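Local coordinates for protein GCN5-related N-acetyltransferase (Brucella melitensis biovar Abortus 2308, PDB 3TCV) that probably transfers an acetyl group from acetyl-coenzyme A to an amine, perhaps that of an arylamine or of a protein N terminus, at residues Y43-P48 against I104-G109; E47-Q52 against K91-D96; F182-E187 against F206-S211. One frame throughout, in Å; residues are numbered along the deposited sequence. Where two conformers were deposited one is given.

Contact 1: Y43-P48 against I104-G109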
ATOM      1  N   TYR B  43     -31.971   5.955  -1.492  1.00 26.92           N
ATOM      2  CA  TYR B  43     -32.172   4.526  -1.802  1.00 26.77           C
ATOM      3  C   TYR B  43     -31.624   3.596  -0.715  1.00 25.88           C
ATOM      4  O   TYR B  43     -32.091   2.482  -0.558  1.00 26.78           O
ATOM      5  CB  TYR B  43     -31.512   4.192  -3.154  1.00 26.20           C
ATOM      6  CG  TYR B  43     -31.934   5.127  -4.266  1.00 26.72           C
ATOM      7  CD1 TYR B  43     -33.188   5.020  -4.853  1.00 27.50           C
ATOM      8  CD2 TYR B  43     -31.086   6.131  -4.732  1.00 26.94           C
ATOM      9  CE1 TYR B  43     -33.584   5.876  -5.863  1.00 28.04           C
ATOM     10  CE2 TYR B  43     -31.488   7.000  -5.733  1.00 26.92           C
ATOM     11  CZ  TYR B  43     -32.735   6.859  -6.309  1.00 27.57           C
ATOM     12  OH  TYR B  43     -33.171   7.720  -7.314  1.00 28.11           O
ATOM     13  N   VAL B  44     -30.642   4.071   0.043  1.00 25.81           N
ATOM     14  CA  VAL B  44     -29.849   3.236   0.941  1.00 25.66           C
ATOM     15  C   VAL B  44     -29.596   3.965   2.265  1.00 25.71           C
ATOM     16  O   VAL B  44     -29.587   5.203   2.317  1.00 24.67           O
ATOM     17  CB  VAL B  44     -28.499   2.922   0.260  1.00 25.29           C
ATOM     18  CG1 VAL B  44     -27.506   4.072   0.475  1.00 24.85           C
ATOM     19  CG2 VAL B  44     -27.947   1.593   0.726  1.00 24.78           C
ATOM     20  N   ARG B  45     -29.404   3.185   3.325  1.00 25.44           N
ATOM     21  CA  ARG B  45     -28.946   3.683   4.606  1.00 25.99           C
ATOM     22  C   ARG B  45     -27.706   2.884   5.021  1.00 24.70           C
ATOM     23  O   ARG B  45     -27.671   1.664   4.849  1.00 24.07           O
ATOM     24  CB  ARG B  45     -30.050   3.531   5.647  1.00 28.77           C
ATOM     25  CG  ARG B  45     -29.696   4.094   7.005  1.00 30.31           C
ATOM     26  CD  ARG B  45     -30.946   4.290   7.855  1.00 33.90           C
ATOM     27  NE  ARG B  45     -31.451   3.031   8.380  1.00 36.57           N
ATOM     28  CZ  ARG B  45     -32.531   2.371   7.942  1.00 39.84           C
ATOM     29  NH1 ARG B  45     -33.284   2.841   6.943  1.00 41.43           N
ATOM     30  NH2 ARG B  45     -32.882   1.220   8.536  1.00 40.44           N
ATOM     31  N   LEU B  46     -26.701   3.580   5.557  1.00 23.77           N
ATOM     32  CA  LEU B  46     -25.501   2.948   6.084  1.00 22.87           C
ATOM     33  C   LEU B  46     -25.529   3.086   7.590  1.00 23.36           C
ATOM     34  O   LEU B  46     -25.636   4.193   8.097  1.00 23.39           O
ATOM     35  CB  LEU B  46     -24.226   3.609   5.523  1.00 22.37           C
ATOM     36  CG  LEU B  46     -24.119   3.744   4.001  1.00 21.95           C
ATOM     37  CD1 LEU B  46     -22.784   4.347   3.548  1.00 21.94           C
ATOM     38  CD2 LEU B  46     -24.355   2.375   3.375  1.00 22.23           C
ATOM     39  N   GLU B  47     -25.440   1.958   8.300  1.00 23.75           N
ATOM     40  CA  GLU B  47     -25.356   1.929   9.755  1.00 24.90           C
ATOM     41  C   GLU B  47     -24.066   1.241  10.209  1.00 24.26           C
ATOM     42  O   GLU B  47     -23.669   0.211   9.643  1.00 23.53           O
ATOM     43  CB  GLU B  47     -26.568   1.183  10.318  1.00 25.70           C
ATOM     44  CG  GLU B  47     -27.870   1.943  10.110  1.00 26.68           C
ATOM     45  CD  GLU B  47     -29.083   1.212  10.641  1.00 27.94           C
ATOM     46  OE1 GLU B  47     -28.939   0.133  11.241  1.00 30.04           O
ATOM     47  OE2 GLU B  47     -30.196   1.721  10.438  1.00 29.21           O
ATOM     48  N   PRO B  48     -23.407   1.792  11.244  1.00 25.09           N
ATOM     49  CA  PRO B  48     -22.231   1.119  11.778  1.00 24.68           C
ATOM     50  C   PRO B  48     -22.553  -0.341  12.087  1.00 24.15           C
ATOM     51  O   PRO B  48     -23.582  -0.621  12.713  1.00 23.55           O
ATOM     52  CB  PRO B  48     -21.937   1.910  13.058  1.00 25.67           C
ATOM     53  CG  PRO B  48     -22.418   3.278  12.722  1.00 25.97           C
ATOM     54  CD  PRO B  48     -23.685   3.046  11.961  1.00 25.71           C
ATOM     55  N   ILE B 104     -28.153  -0.918   4.160  1.00 23.10           N
ATOM     56  CA  ILE B 104     -29.580  -1.222   4.266  1.00 24.38           C
ATOM     57  C   ILE B 104     -30.349  -0.725   3.043  1.00 24.46           C
ATOM     58  O   ILE B 104     -30.332   0.448   2.722  1.00 25.08           O
ATOM     59  CB  ILE B 104     -30.191  -0.614   5.548  1.00 25.90           C
ATOM     60  CG1 ILE B 104     -29.627  -1.314   6.798  1.00 26.95           C
ATOM     61  CG2 ILE B 104     -31.703  -0.792   5.557  1.00 25.94           C
ATOM     62  CD1 ILE B 104     -28.880  -0.426   7.767  1.00 28.39           C
ATOM     63  N   ASP B 105     -31.024  -1.629   2.361  1.00 25.30           N
ATOM     64  CA  ASP B 105     -31.853  -1.265   1.223  1.00 26.11           C
ATOM     65  C   ASP B 105     -33.141  -0.643   1.753  1.00 27.44           C
ATOM     66  O   ASP B 105     -33.924  -1.315   2.442  1.00 27.48           O
ATOM     67  CB  ASP B 105     -32.178  -2.511   0.397  1.00 26.66           C
ATOM     68  CG  ASP B 105     -33.189  -2.244  -0.705  1.00 27.41           C
ATOM     69  OD1 ASP B 105     -32.912  -1.382  -1.572  1.00 28.32           O
ATOM     70  OD2 ASP B 105     -34.249  -2.915  -0.707  1.00 28.16           O
ATOM     71  N   LYS B 106     -33.356   0.632   1.439  1.00 28.08           N
ATOM     72  CA  LYS B 106     -34.469   1.363   2.052  1.00 30.18           C
ATOM     73  C   LYS B 106     -35.812   0.854   1.570  1.00 30.33           C
ATOM     74  O   LYS B 106     -36.755   0.796   2.353  1.00 31.46           O
ATOM     75  CB  LYS B 106     -34.354   2.860   1.821  1.00 31.44           C
ATOM     76  CG  LYS B 106     -33.317   3.511   2.726  1.00 32.37           C
ATOM     77  CD  LYS B 106     -33.178   5.000   2.476  1.00 32.80           C
ATOM     78  CE  LYS B 106     -34.489   5.724   2.725  1.00 33.02           C
ATOM     79  NZ  LYS B 106     -34.278   7.183   2.802  1.00 33.32           N
ATOM     80  N   ALA B 107     -35.891   0.459   0.301  1.00 30.46           N
ATOM     81  CA  ALA B 107     -37.150  -0.029  -0.273  1.00 31.08           C
ATOM     82  C   ALA B 107     -37.708  -1.218   0.510  1.00 31.10           C
ATOM     83  O   ALA B 107     -38.905  -1.268   0.782  1.00 32.64           O
ATOM     84  CB  ALA B 107     -36.962  -0.397  -1.746  1.00 30.77           C
ATOM     85  N   SER B 108     -36.843  -2.166   0.878  1.00 29.37           N
ATOM     86  CA  SER B 108     -37.241  -3.338   1.661  1.00 29.20           C
ATOM     87  C   SER B 108     -37.062  -3.172   3.160  1.00 28.94           C
ATOM     88  O   SER B 108     -37.632  -3.930   3.951  1.00 30.21           O
ATOM     89  CB  SER B 108     -36.449  -4.555   1.203  1.00 29.23           C
ATOM     90  OG  SER B 108     -35.059  -4.351   1.390  1.00 28.51           O
ATOM     91  N   GLY B 109     -36.265  -2.192   3.566  1.00 28.93           N
ATOM     92  CA  GLY B 109     -35.842  -2.068   4.957  1.00 29.46           C
ATOM     93  C   GLY B 109     -34.835  -3.109   5.439  1.00 28.72           C
ATOM     94  O   GLY B 109     -34.490  -3.110   6.617  1.00 29.37           O
TER
HETATM   95  O   HOH W   1     -33.939   0.990  -1.850  1.00 25.01           O
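Arg45 and Ile104 form a hydrogen-bonded antiparallel pair where strand 44-48 runs beside the end of strand 99-105. Two backbone bonds join them: Arg45 N gives to Ile104 O at 3.0 Å, and Ile104 N to Arg45 O at 2.7 Å. One step on, Val44 faces Asp105 in a non-hydrogen-bonded pair, and Lys106 N reaches Tyr43 O just as the second strand gives way to a turn. Beta-branched Ile104 suits the strand and serves two neighbours with its two branches. Its CG2, anti to the backbone N, lies over one face of the Arg45 guanidinium, 3.8 Å from NH2. Its CD1 presses on Glu47 at 3.3 Å from CD, and its chi2 of 120°, away from a staggered value, suggests some strain. Arg45 and Glu47, two apart on the same strand, point the same way, and NE donates to OE2 at 2.7 Å in the guanidinium plane; Glu47 OE1 goes on to His54. In the mixed sheet of this GNAT domain the other face, bearing Val44, is covered by Leu150 of helix 142-158. Lys106 lays its aliphatic part along the strand, CD 3.6 Å from Val44 O, and carries its amino group to Gly41 O and Glu40. A water donates to Tyr43 O and Asp105 OD1 and accepts from Ala107 N, bridging strand and turn. Asp105 OD2 takes both the OG of Ser108, at 2.7 Å, and its backbone N, an Asx motif, and the positive phi of Gly109 (72°) lets the chain turn back toward strand 110-121.

Contact 2: E47-Q52 against K91-D96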
ATOM      1  N   GLU B  47     -25.440   1.958   8.300  1.00 23.75           N
ATOM      2  CA  GLU B  47     -25.356   1.929   9.755  1.00 24.90           C
ATOM      3  C   GLU B  47     -24.066   1.241  10.209  1.00 24.26           C
ATOM      4  O   GLU B  47     -23.669   0.211   9.643  1.00 23.53           O
ATOM      5  CB  GLU B  47     -26.568   1.183  10.318  1.00 25.70           C
ATOM      6  CG  GLU B  47     -27.870   1.943  10.110  1.00 26.68           C
ATOM      7  CD  GLU B  47     -29.083   1.212  10.641  1.00 27.94           C
ATOM      8  OE1 GLU B  47     -28.939   0.133  11.241  1.00 30.04           O
ATOM      9  OE2 GLU B  47     -30.196   1.721  10.438  1.00 29.21           O
ATOM     10  N   PRO B  48     -23.407   1.792  11.244  1.00 25.09           N
ATOM     11  CA  PRO B  48     -22.231   1.119  11.778  1.00 24.68           C
ATOM     12  C   PRO B  48     -22.553  -0.341  12.087  1.00 24.15           C
ATOM     13  O   PRO B  48     -23.582  -0.621  12.713  1.00 23.55           O
ATOM     14  CB  PRO B  48     -21.937   1.910  13.058  1.00 25.67           C
ATOM     15  CG  PRO B  48     -22.418   3.278  12.722  1.00 25.97           C
ATOM     16  CD  PRO B  48     -23.685   3.046  11.961  1.00 25.71           C
ATOM     17  N   LEU B  49     -21.717  -1.262  11.626  1.00 22.66           N
ATOM     18  CA  LEU B  49     -22.091  -2.677  11.702  1.00 22.88           C
ATOM     19  C   LEU B  49     -22.252  -3.076  13.181  1.00 23.60           C
ATOM     20  O   LEU B  49     -21.384  -2.784  13.989  1.00 23.89           O
ATOM     21  CB  LEU B  49     -21.063  -3.566  11.005  1.00 22.01           C
ATOM     22  CG  LEU B  49     -21.354  -5.058  10.913  1.00 21.88           C
ATOM     23  CD1 LEU B  49     -22.634  -5.283  10.155  1.00 22.01           C
ATOM     24  CD2 LEU B  49     -20.182  -5.804  10.261  1.00 21.34           C
ATOM     25  N   ASN B  50     -23.368  -3.728  13.483  1.00 24.82           N
ATOM     26  CA  ASN B  50     -23.706  -4.197  14.844  1.00 26.39           C
ATOM     27  C   ASN B  50     -24.268  -5.618  14.765  1.00 26.36           C
ATOM     28  O   ASN B  50     -25.245  -5.877  14.060  1.00 26.24           O
ATOM     29  CB  ASN B  50     -24.699  -3.227  15.502  1.00 27.43           C
ATOM     30  CG  ASN B  50     -25.183  -3.702  16.870  1.00 28.83           C
ATOM     31  OD1 ASN B  50     -26.105  -4.491  16.955  1.00 28.47           O
ATOM     32  ND2 ASN B  50     -24.560  -3.204  17.942  1.00 29.97           N
ATOM     33  N   ALA B  51     -23.640  -6.530  15.505  1.00 27.53           N
ATOM     34  CA  ALA B  51     -23.950  -7.938  15.417  1.00 27.46           C
ATOM     35  C   ALA B  51     -25.410  -8.240  15.732  1.00 28.24           C
ATOM     36  O   ALA B  51     -26.056  -8.967  14.984  1.00 27.37           O
ATOM     37  CB  ALA B  51     -23.027  -8.744  16.323  1.00 28.12           C
ATOM     38  N   GLN B  52     -25.920  -7.679  16.828  1.00 29.11           N
ATOM     39  CA  GLN B  52     -27.297  -7.935  17.273  1.00 29.91           C
ATOM     40  C   GLN B  52     -28.313  -7.318  16.313  1.00 30.13           C
ATOM     41  O   GLN B  52     -29.300  -7.952  15.967  1.00 29.10           O
ATOM     42  CB  GLN B  52     -27.513  -7.420  18.712  1.00 30.91           C
ATOM     43  N   LYS B  91     -16.147  -9.806  15.044  1.00 23.36           N
ATOM     44  CA  LYS B  91     -14.865  -9.142  14.790  1.00 24.23           C
ATOM     45  C   LYS B  91     -15.075  -7.899  13.917  1.00 23.23           C
ATOM     46  O   LYS B  91     -14.553  -6.813  14.221  1.00 22.80           O
ATOM     47  CB  LYS B  91     -13.901 -10.095  14.120  1.00 26.39           C
ATOM     48  CG  LYS B  91     -12.520  -9.526  13.922  1.00 28.90           C
ATOM     49  CD  LYS B  91     -11.652 -10.527  13.176  1.00 31.62           C
ATOM     50  CE  LYS B  91     -10.208 -10.047  13.116  1.00 34.11           C
ATOM     51  NZ  LYS B  91      -9.516 -10.731  11.995  1.00 36.67           N
ATOM     52  N   ALA B  92     -15.863  -8.054  12.860  1.00 22.15           N
ATOM     53  CA  ALA B  92     -16.157  -6.942  11.937  1.00 21.47           C
ATOM     54  C   ALA B  92     -16.890  -5.786  12.632  1.00 22.07           C
ATOM     55  O   ALA B  92     -16.581  -4.621  12.373  1.00 22.16           O
ATOM     56  CB  ALA B  92     -16.959  -7.418  10.723  1.00 20.45           C
ATOM     57  N   SER B  93     -17.852  -6.112  13.499  1.00 22.84           N
ATOM     58  CA  SER B  93     -18.617  -5.084  14.230  1.00 23.43           C
ATOM     59  C   SER B  93     -17.741  -4.259  15.195  1.00 24.12           C
ATOM     60  O   SER B  93     -17.936  -3.033  15.346  1.00 25.11           O
ATOM     61  CB  SER B  93     -19.781  -5.737  14.985  1.00 24.45           C
ATOM     62  OG  SER B  93     -20.672  -6.397  14.088  1.00 24.64           O
ATOM     63  N   LYS B  94     -16.775  -4.930  15.827  1.00 24.21           N
ATOM     64  CA  LYS B  94     -15.855  -4.307  16.788  1.00 24.63           C
ATOM     65  C   LYS B  94     -14.645  -3.615  16.122  1.00 24.52           C
ATOM     66  O   LYS B  94     -14.044  -2.729  16.727  1.00 24.27           O
ATOM     67  CB  LYS B  94     -15.375  -5.350  17.817  1.00 25.30           C
ATOM     68  N   SER B  95     -14.289  -4.023  14.901  1.00 23.62           N
ATOM     69  CA  SER B  95     -13.096  -3.515  14.198  1.00 23.52           C
ATOM     70  C   SER B  95     -13.111  -1.992  14.000  1.00 23.98           C
ATOM     71  O   SER B  95     -14.152  -1.417  13.664  1.00 23.67           O
ATOM     72  CB  SER B  95     -13.006  -4.172  12.814  1.00 23.10           C
ATOM     73  OG  SER B  95     -11.822  -3.826  12.129  1.00 23.08           O
ATOM     74  N   ASP B  96     -11.966  -1.335  14.179  1.00 23.91           N
ATOM     75  CA  ASP B  96     -11.883   0.101  13.861  1.00 25.01           C
ATOM     76  C   ASP B  96     -11.239   0.333  12.489  1.00 23.66           C
ATOM     77  O   ASP B  96     -11.394   1.401  11.899  1.00 23.31           O
ATOM     78  CB  ASP B  96     -11.132   0.885  14.947  1.00 27.02           C
ATOM     79  CG  ASP B  96     -11.914   0.988  16.256  1.00 28.65           C
ATOM     80  OD1 ASP B  96     -11.271   1.326  17.264  1.00 32.67           O
ATOM     81  OD2 ASP B  96     -13.144   0.746  16.290  1.00 28.85           O
TER
HETATM   82  O   HOH W   2     -20.031  -0.536  14.606  1.00 40.00           O
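A chi1 of -176° sets Leu49 CG anti to the backbone N and brings CD2 to the methyl of Ala92, while in Ser93 a chi1 of -60° swings OG back beside its own backbone N, close to the leucine. Leu49 and Ser93 have the nearest CA atoms of the segments, 4.9 Å apart. Leu49 CD2 meets Ala92 CB at 3.6 Å, the apolar centre of the contact; alanine, with no bulk beyond CB, lets the leucine come close to the helix. Leu49 CG rests 3.5 Å from Ser93 OG, and Ser93 CB approaches Leu49 O at the same distance. Ala51 N lies 3.3 Å from Ser93 OG, but the angle is too poor for a hydrogen bond. The hydroxyl is instead engaged along its own helix, donating to Leu89 O, so that a small polar side chain can face the neighbouring loop with its OG already paired. A water joins the backbones, giving a 2.7 Å bond to Leu49 O and a weak one to Ser93 O. Asn50 is turned away from this helix and suits the N-cap of the next, its OD1 accepting from Lys53 N. Leu49 thus sits where strand 44-48 turns into helix 51-61: His54 and Leu58 of that helix border it, helix 82-94 lies alongside, and Phe100 of strand 99-105 touches both Leu49 and Ala92.

Contact 3: F182-E187 against F206-S211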
ATOM      1  N   PHE B 182     -17.429   4.351 -11.334  1.00 15.45           N
ATOM      2  CA  PHE B 182     -17.556   5.231 -10.187  1.00 15.25           C
ATOM      3  C   PHE B 182     -16.670   6.481 -10.320  1.00 15.27           C
ATOM      4  O   PHE B 182     -16.792   7.419  -9.526  1.00 15.51           O
ATOM      5  CB  PHE B 182     -17.221   4.483  -8.886  1.00 15.17           C
ATOM      6  CG  PHE B 182     -18.325   3.591  -8.350  1.00 15.33           C
ATOM      7  CD1 PHE B 182     -19.655   3.967  -8.382  1.00 15.38           C
ATOM      8  CD2 PHE B 182     -18.010   2.366  -7.762  1.00 15.13           C
ATOM      9  CE1 PHE B 182     -20.640   3.154  -7.838  1.00 15.82           C
ATOM     10  CE2 PHE B 182     -19.012   1.528  -7.245  1.00 15.21           C
ATOM     11  CZ  PHE B 182     -20.330   1.923  -7.289  1.00 15.57           C
ATOM     12  N   GLY B 183     -15.749   6.475 -11.291  1.00 15.11           N
ATOM     13  CA  GLY B 183     -14.873   7.606 -11.569  1.00 14.97           C
ATOM     14  C   GLY B 183     -13.480   7.518 -10.949  1.00 14.50           C
ATOM     15  O   GLY B 183     -12.717   8.480 -11.037  1.00 14.83           O
ATOM     16  N   PHE B 184     -13.132   6.378 -10.335  1.00 13.84           N
ATOM     17  CA  PHE B 184     -11.756   6.164  -9.822  1.00 13.66           C
ATOM     18  C   PHE B 184     -10.846   6.066 -11.029  1.00 13.78           C
ATOM     19  O   PHE B 184     -11.237   5.478 -12.054  1.00 13.97           O
ATOM     20  CB  PHE B 184     -11.623   4.891  -8.981  1.00 13.53           C
ATOM     21  CG  PHE B 184     -12.365   4.903  -7.672  1.00 13.38           C
ATOM     22  CD1 PHE B 184     -11.708   5.238  -6.484  1.00 13.64           C
ATOM     23  CD2 PHE B 184     -13.707   4.545  -7.597  1.00 13.73           C
ATOM     24  CE1 PHE B 184     -12.375   5.207  -5.260  1.00 13.37           C
ATOM     25  CE2 PHE B 184     -14.371   4.536  -6.388  1.00 13.82           C
ATOM     26  CZ  PHE B 184     -13.722   4.870  -5.212  1.00 13.83           C
ATOM     27  N   ARG B 185      -9.626   6.589 -10.910  1.00 15.02           N
ATOM     28  CA  ARG B 185      -8.654   6.548 -11.991  0.70 15.32           C
ATOM     29  C   ARG B 185      -7.625   5.462 -11.715  1.00 14.70           C
ATOM     30  O   ARG B 185      -7.077   5.408 -10.644  1.00 14.35           O
ATOM     31  CB  ARG B 185      -7.951   7.902 -12.070  0.70 16.07           C
ATOM     32  CG  ARG B 185      -6.982   8.074 -13.219  0.70 17.02           C
ATOM     33  CD  ARG B 185      -6.357   9.458 -13.192  0.70 17.88           C
ATOM     34  NE  ARG B 185      -7.369  10.488 -13.350  0.70 18.77           N
ATOM     35  CZ  ARG B 185      -7.774  11.019 -14.506  0.70 20.05           C
ATOM     36  NH1 ARG B 185      -8.724  11.953 -14.503  0.70 20.66           N
ATOM     37  NH2 ARG B 185      -7.237  10.655 -15.657  0.70 20.80           N
ATOM     38  N   PHE B 186      -7.364   4.598 -12.685  1.00 14.23           N
ATOM     39  CA  PHE B 186      -6.378   3.579 -12.548  1.00 13.84           C
ATOM     40  C   PHE B 186      -5.002   4.191 -12.334  1.00 13.61           C
ATOM     41  O   PHE B 186      -4.634   5.142 -13.021  1.00 13.65           O
ATOM     42  CB  PHE B 186      -6.360   2.725 -13.810  1.00 14.00           C
ATOM     43  CG  PHE B 186      -5.307   1.665 -13.814  1.00 13.85           C
ATOM     44  CD1 PHE B 186      -5.522   0.432 -13.191  1.00 13.86           C
ATOM     45  CD2 PHE B 186      -4.139   1.862 -14.513  1.00 13.97           C
ATOM     46  CE1 PHE B 186      -4.548  -0.547 -13.207  1.00 13.77           C
ATOM     47  CE2 PHE B 186      -3.158   0.888 -14.533  1.00 13.88           C
ATOM     48  CZ  PHE B 186      -3.375  -0.321 -13.908  1.00 13.96           C
ATOM     49  N   GLU B 187      -4.259   3.595 -11.406  1.00 13.38           N
ATOM     50  CA  GLU B 187      -2.869   3.943 -11.117  1.00 13.30           C
ATOM     51  C   GLU B 187      -1.866   2.853 -11.450  1.00 13.44           C
ATOM     52  O   GLU B 187      -0.752   3.155 -11.901  1.00 13.84           O
ATOM     53  CB  GLU B 187      -2.755   4.360  -9.642  1.00 13.25           C
ATOM     54  CG  GLU B 187      -3.434   5.683  -9.405  1.00 13.20           C
ATOM     55  CD  GLU B 187      -3.341   6.178  -7.984  1.00 13.33           C
ATOM     56  OE1 GLU B 187      -3.212   5.346  -7.062  1.00 13.46           O
ATOM     57  OE2 GLU B 187      -3.425   7.405  -7.793  1.00 13.66           O
ATOM     58  N   PHE B 206      -6.735   2.115  -7.870  1.00 12.83           N
ATOM     59  CA  PHE B 206      -7.405   3.252  -8.469  1.00 12.87           C
ATOM     60  C   PHE B 206      -7.623   4.283  -7.375  1.00 12.81           C
ATOM     61  O   PHE B 206      -7.741   3.933  -6.198  1.00 12.91           O
ATOM     62  CB  PHE B 206      -8.786   2.888  -9.025  1.00 13.05           C
ATOM     63  CG  PHE B 206      -8.859   1.648  -9.888  1.00 13.17           C
ATOM     64  CD1 PHE B 206      -9.039   1.749 -11.258  1.00 13.42           C
ATOM     65  CD2 PHE B 206      -8.883   0.381  -9.309  1.00 13.34           C
ATOM     66  CE1 PHE B 206      -9.160   0.611 -12.049  1.00 13.76           C
ATOM     67  CE2 PHE B 206      -8.973  -0.753 -10.091  1.00 13.57           C
ATOM     68  CZ  PHE B 206      -9.113  -0.640 -11.461  1.00 13.83           C
ATOM     69  N   SER B 207      -7.773   5.542  -7.770  1.00 12.88           N
ATOM     70  CA  SER B 207      -7.991   6.605  -6.812  1.00 12.90           C
ATOM     71  C   SER B 207      -8.842   7.740  -7.342  1.00 13.10           C
ATOM     72  O   SER B 207      -8.899   8.003  -8.562  1.00 13.03           O
ATOM     73  CB  SER B 207      -6.681   7.173  -6.318  1.00 12.81           C
ATOM     74  OG  SER B 207      -6.012   7.965  -7.291  1.00 12.85           O
ATOM     75  N   VAL B 208      -9.495   8.404  -6.401  1.00 13.30           N
ATOM     76  CA  VAL B 208     -10.145   9.690  -6.627  1.00 13.47           C
ATOM     77  C   VAL B 208      -9.396  10.695  -5.729  1.00 13.87           C
ATOM     78  O   VAL B 208      -9.237  10.461  -4.532  1.00 13.92           O
ATOM     79  CB  VAL B 208     -11.649   9.677  -6.293  1.00 13.50           C
ATOM     80  CG1 VAL B 208     -12.251  11.068  -6.395  1.00 13.46           C
ATOM     81  CG2 VAL B 208     -12.393   8.759  -7.253  1.00 13.54           C
ATOM     82  N   LEU B 209      -8.925  11.782  -6.330  1.00 14.08           N
ATOM     83  CA  LEU B 209      -8.291  12.893  -5.603  1.00 14.66           C
ATOM     84  C   LEU B 209      -9.297  13.948  -5.188  1.00 15.18           C
ATOM     85  O   LEU B 209     -10.352  14.105  -5.812  1.00 14.77           O
ATOM     86  CB  LEU B 209      -7.226  13.568  -6.475  1.00 14.65           C
ATOM     87  CG  LEU B 209      -6.104  12.685  -7.013  1.00 14.71           C
ATOM     88  CD1 LEU B 209      -5.084  13.607  -7.699  1.00 15.06           C
ATOM     89  CD2 LEU B 209      -5.496  11.828  -5.913  1.00 14.78           C
ATOM     90  N   ASP B 210      -8.974  14.689  -4.138  1.00 15.88           N
ATOM     91  CA  ASP B 210      -9.836  15.797  -3.708  1.00 16.70           C
ATOM     92  C   ASP B 210     -10.167  16.771  -4.859  1.00 17.12           C
ATOM     93  O   ASP B 210     -11.291  17.276  -4.970  1.00 17.02           O
ATOM     94  CB  ASP B 210      -9.262  16.508  -2.471  1.00 17.25           C
ATOM     95  CG  ASP B 210      -7.816  16.984  -2.641  1.00 17.97           C
ATOM     96  OD1 ASP B 210      -7.208  16.843  -3.727  1.00 18.34           O
ATOM     97  OD2 ASP B 210      -7.296  17.545  -1.644  1.00 18.98           O
ATOM     98  N   SER B 211      -9.213  16.991  -5.757  1.00 17.40           N
ATOM     99  CA  SER B 211      -9.436  17.883  -6.912  1.00 17.98           C
ATOM    100  C   SER B 211     -10.414  17.317  -7.959  1.00 17.83           C
ATOM    101  O   SER B 211     -10.969  18.073  -8.773  1.00 18.60           O
ATOM    102  CB  SER B 211      -8.102  18.212  -7.579  1.00 18.49           C
ATOM    103  OG  SER B 211      -7.453  17.039  -8.033  1.00 19.41           O
TER
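Arg185 and Ser207 pair in the antiparallel hairpin of strands 185-196 and 199-209, which forms one end of the GNAT sheet. Arg185 N donates to Ser207 O at 2.8 Å and Ser207 N returns a bond to Arg185 O at 3.0 Å. Next to them Phe186 faces Phe206 in a non-hydrogen-bonded pair, where Phe206 CA makes a close CA-H...O contact of 3.1 Å with Arg185 O. The packing is tight on the buried side. Phe184 CB meets Phe206 CB at 3.5 Å, and Val208 CG2 sits over one face of the Phe184 ring, 4.0 Å from its centroid, as a CH-pi contact offset toward the rim. Trp166 and Tyr164 also meet this ring, so a large flat aromatic fits well here. Gly183 brings the chain there: it ends helix 173-182 in a Schellman motif whose positive phi glycine readily adopts. Phe206 also packs on Ala179 and Arg176 of that helix. The looser margin of the Phe206 face is the exposed Phe186, which turns its edge to the face of Phe206 in a T-shaped stack, the centroids 5.7 Å apart and the planes at 72°. On the other face of the sheet lie Arg185 and Ser207; the arginine is exposed and takes up two conformers, whereas the buried serine belongs to a well-bonded polar cluster. There the extended chain of Glu187 pairs OE1 with Arg163 and OE2 with Arg191 of the second subunit, which also bonds Ser207 OG. Lodged between its backbone N and carbonyl carbon (chi1 73°), Ser207 OG donates to Glu187 OE2 at 2.7 Å from above the carboxylate plane.

In the fold
From the N terminus, strand 44-48 starts both early contacts. Contact 2 closes first, the chain returning along helix 82-94 after helices 51-61 and 67-70; strand 99-105 then comes back beside strand 44-48 to close contact 1. Contact 2 is therefore nested within the longer loop of contact 1, and the two share Glu47 and Pro48, with centres about 16 Å apart. Contact 3 follows in series, closing a much shorter loop. It lies on the opposite side of the chain's centre, about 26 Å from contact 1 between centres, yet on the same sheet. Contact 1 joins two strands, contact 2 ties the end of strand 44-48 to helix 82-94, and contact 3 fastens the sheet's far edge near the second subunit.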